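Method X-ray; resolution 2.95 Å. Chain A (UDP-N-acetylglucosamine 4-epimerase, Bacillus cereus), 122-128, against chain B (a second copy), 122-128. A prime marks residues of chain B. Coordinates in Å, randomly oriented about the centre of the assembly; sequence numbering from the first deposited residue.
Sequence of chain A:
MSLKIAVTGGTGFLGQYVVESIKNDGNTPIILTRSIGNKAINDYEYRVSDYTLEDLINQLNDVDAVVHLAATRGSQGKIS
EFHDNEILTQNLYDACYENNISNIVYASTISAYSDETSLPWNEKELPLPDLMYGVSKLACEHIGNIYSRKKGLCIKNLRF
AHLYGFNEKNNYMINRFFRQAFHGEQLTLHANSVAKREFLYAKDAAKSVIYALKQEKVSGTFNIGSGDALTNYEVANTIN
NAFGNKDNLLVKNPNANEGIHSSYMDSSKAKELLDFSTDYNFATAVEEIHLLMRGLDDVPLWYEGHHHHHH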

# COMPACT_ATOMS: atom_id res chain seq x y z
N ASN A 122 -3.18 12.17 10.81
CA ASN A 122 -3.45 13.06 9.69
C ASN A 122 -2.75 12.54 8.45
O ASN A 122 -1.92 11.65 8.53
CB ASN A 122 -3.06 14.52 9.98
CG ASN A 122 -1.57 14.71 10.11
OD1 ASN A 122 -0.77 13.90 9.66
ND2 ASN A 122 -1.18 15.81 10.74
N GLU A 123 -3.08 13.10 7.30
CA GLU A 123 -2.59 12.55 6.06
C GLU A 123 -1.07 12.65 5.90
O GLU A 123 -0.55 12.30 4.87
CB GLU A 123 -3.35 13.11 4.87
CG GLU A 123 -3.79 14.53 5.03
CD GLU A 123 -5.08 14.70 5.79
OE1 GLU A 123 -5.03 15.28 6.89
OE2 GLU A 123 -6.15 14.27 5.31
N LYS A 124 -0.36 13.08 6.94
CA LYS A 124 1.10 13.04 6.88
C LYS A 124 1.65 11.83 7.66
O LYS A 124 2.86 11.61 7.73
CB LYS A 124 1.73 14.35 7.38
CG LYS A 124 1.16 15.61 6.72
CD LYS A 124 2.17 16.75 6.68
CE LYS A 124 3.01 16.67 5.41
NZ LYS A 124 3.99 17.79 5.25
N GLU A 125 0.73 11.07 8.24
CA GLU A 125 1.03 9.82 8.93
C GLU A 125 1.53 8.77 7.94
O GLU A 125 0.88 8.54 6.92
CB GLU A 125 -0.26 9.31 9.58
CG GLU A 125 -0.18 7.90 10.12
CD GLU A 125 0.71 7.79 11.34
OE1 GLU A 125 0.78 8.78 12.10
OE2 GLU A 125 1.33 6.73 11.53
N LEU A 126 2.67 8.15 8.22
CA LEU A 126 3.13 7.05 7.37
C LEU A 126 2.07 5.96 7.34
O LEU A 126 1.69 5.41 8.38
CB LEU A 126 4.46 6.46 7.86
CG LEU A 126 5.75 7.10 7.35
CD1 LEU A 126 6.94 6.30 7.79
CD2 LEU A 126 5.73 7.25 5.84
N PRO A 127 1.57 5.64 6.13
CA PRO A 127 0.61 4.55 6.08
C PRO A 127 1.28 3.29 6.60
O PRO A 127 2.48 3.12 6.42
CB PRO A 127 0.29 4.43 4.59
CG PRO A 127 0.64 5.75 4.02
CD PRO A 127 1.82 6.23 4.81
N LEU A 128 0.52 2.43 7.25
CA LEU A 128 1.07 1.21 7.82
C LEU A 128 -0.10 0.29 8.09
O LEU A 128 -0.62 0.24 9.21
CB LEU A 128 1.87 1.52 9.08
CG LEU A 128 2.32 0.43 10.04
CD1 LEU A 128 3.68 0.77 10.56
CD2 LEU A 128 1.35 0.33 11.19
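Chain B (122-128) NEKELPL

The chain B stretch is built like its chain A counterpart and meets it through the same residues. Neither forms helix or strand, so no crossing angle applies; the stretches run across each other, neither parallel nor antiparallel. Each begins with a type I beta turn from Asn122 to Glu125, closed by Glu125 N to Asn122 O at 2.7 Å and by Glu125′ N to Asn122′ O at 2.8 Å. The p rotamer of each asparagine (chi1 68° and 78°) carries its side-chain oxygen over the turn: Lys124′ N donates to Asn122′ OD1 at 2.8 Å, and Lys124 N, less surely placed, to Asn122 OD1 at 2.9 Å. After the turn, both chains extend, with phi/psi of -58/121 at Leu126 and -58/119 at Leu126′.

The register centres on these leucines, whose CA atoms lie 6.0 Å apart. Their CA-to-CB bonds point sideways, yet the side-chain ends come nearer the opposing stretch. Leu126 is m,t (-88°, -173°), which places CD1 3.5 Å from Glu123′ O and CD2 3.5 Å from Glu125′ O. Leu126 CD2 also packs 3.6 Å from Pro127′ CD and 3.8 Å from Leu126′ CD2. Leu126′ lies between wells (-97°, -149°), but its reach is equivalent: CD1 is 3.7 Å from Glu123 O, and CD2 is 3.8 Å from Pro127 CD. Each leucine thus rests against the other chain's turn and proline.

No hydrogen bond crosses the contact, and the 268 Å² buried comes mostly from the two leucines (82 and 78 Å²). Glu125 and Glu125′ direct CB away and share a t,p conformation. The ends of Glu123 and Glu123′ lead away despite different chi1 values (34°, off-rotamer, and -63°, m); OE2 of each is hydrogen-bonded elsewhere in the structure. The exposed lysine side chains differ from chi3 onward, 88° against 179°.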

# COMPACT_ATOMS: atom_id res chain seq x y z
N ASN B 122 14.45 10.55 3.90
CA ASN B 122 14.68 9.60 4.97
C ASN B 122 13.44 8.72 5.20
O ASN B 122 12.39 8.99 4.62
CB ASN B 122 15.21 10.28 6.25
CG ASN B 122 14.13 10.98 7.03
OD1 ASN B 122 13.12 10.38 7.38
ND2 ASN B 122 14.35 12.25 7.34
N GLU B 123 13.59 7.67 6.00
CA GLU B 123 12.56 6.64 6.12
C GLU B 123 11.21 7.16 6.61
O GLU B 123 10.18 6.48 6.45
CB GLU B 123 13.05 5.49 6.98
CG GLU B 123 14.24 4.75 6.39
CD GLU B 123 15.57 5.41 6.73
OE1 GLU B 123 15.60 6.62 7.04
OE2 GLU B 123 16.60 4.69 6.69
N LYS B 124 11.20 8.35 7.20
CA LYS B 124 9.95 8.97 7.66
C LYS B 124 9.29 9.84 6.59
O LYS B 124 8.33 10.57 6.86
CB LYS B 124 10.17 9.75 8.97
CG LYS B 124 10.27 8.85 10.18
CD LYS B 124 10.79 9.58 11.39
CE LYS B 124 10.86 8.63 12.58
NZ LYS B 124 9.60 7.82 12.68
N GLU B 125 9.81 9.73 5.37
CA GLU B 125 9.28 10.44 4.22
C GLU B 125 8.05 9.72 3.71
O GLU B 125 8.06 8.51 3.56
CB GLU B 125 10.35 10.50 3.13
CG GLU B 125 9.85 10.79 1.72
CD GLU B 125 9.44 12.24 1.54
OE1 GLU B 125 9.92 13.09 2.33
OE2 GLU B 125 8.64 12.52 0.61
N LEU B 126 6.98 10.46 3.45
CA LEU B 126 5.82 9.88 2.78
C LEU B 126 6.24 9.31 1.44
O LEU B 126 6.71 10.05 0.58
CB LEU B 126 4.76 10.93 2.52
CG LEU B 126 3.63 11.02 3.53
CD1 LEU B 126 2.39 11.48 2.79
CD2 LEU B 126 3.39 9.66 4.17
N PRO B 127 6.06 7.99 1.25
CA PRO B 127 6.31 7.36 -0.05
C PRO B 127 5.46 8.00 -1.12
O PRO B 127 4.35 8.47 -0.83
CB PRO B 127 5.85 5.92 0.16
CG PRO B 127 5.91 5.69 1.62
CD PRO B 127 5.58 7.01 2.25
N LEU B 128 5.96 8.02 -2.35
CA LEU B 128 5.24 8.61 -3.47
C LEU B 128 5.76 7.99 -4.76
O LEU B 128 6.48 8.64 -5.52
CB LEU B 128 5.41 10.13 -3.47
CG LEU B 128 4.49 10.95 -4.36
CD1 LEU B 128 3.09 10.98 -3.81
CD2 LEU B 128 5.02 12.35 -4.51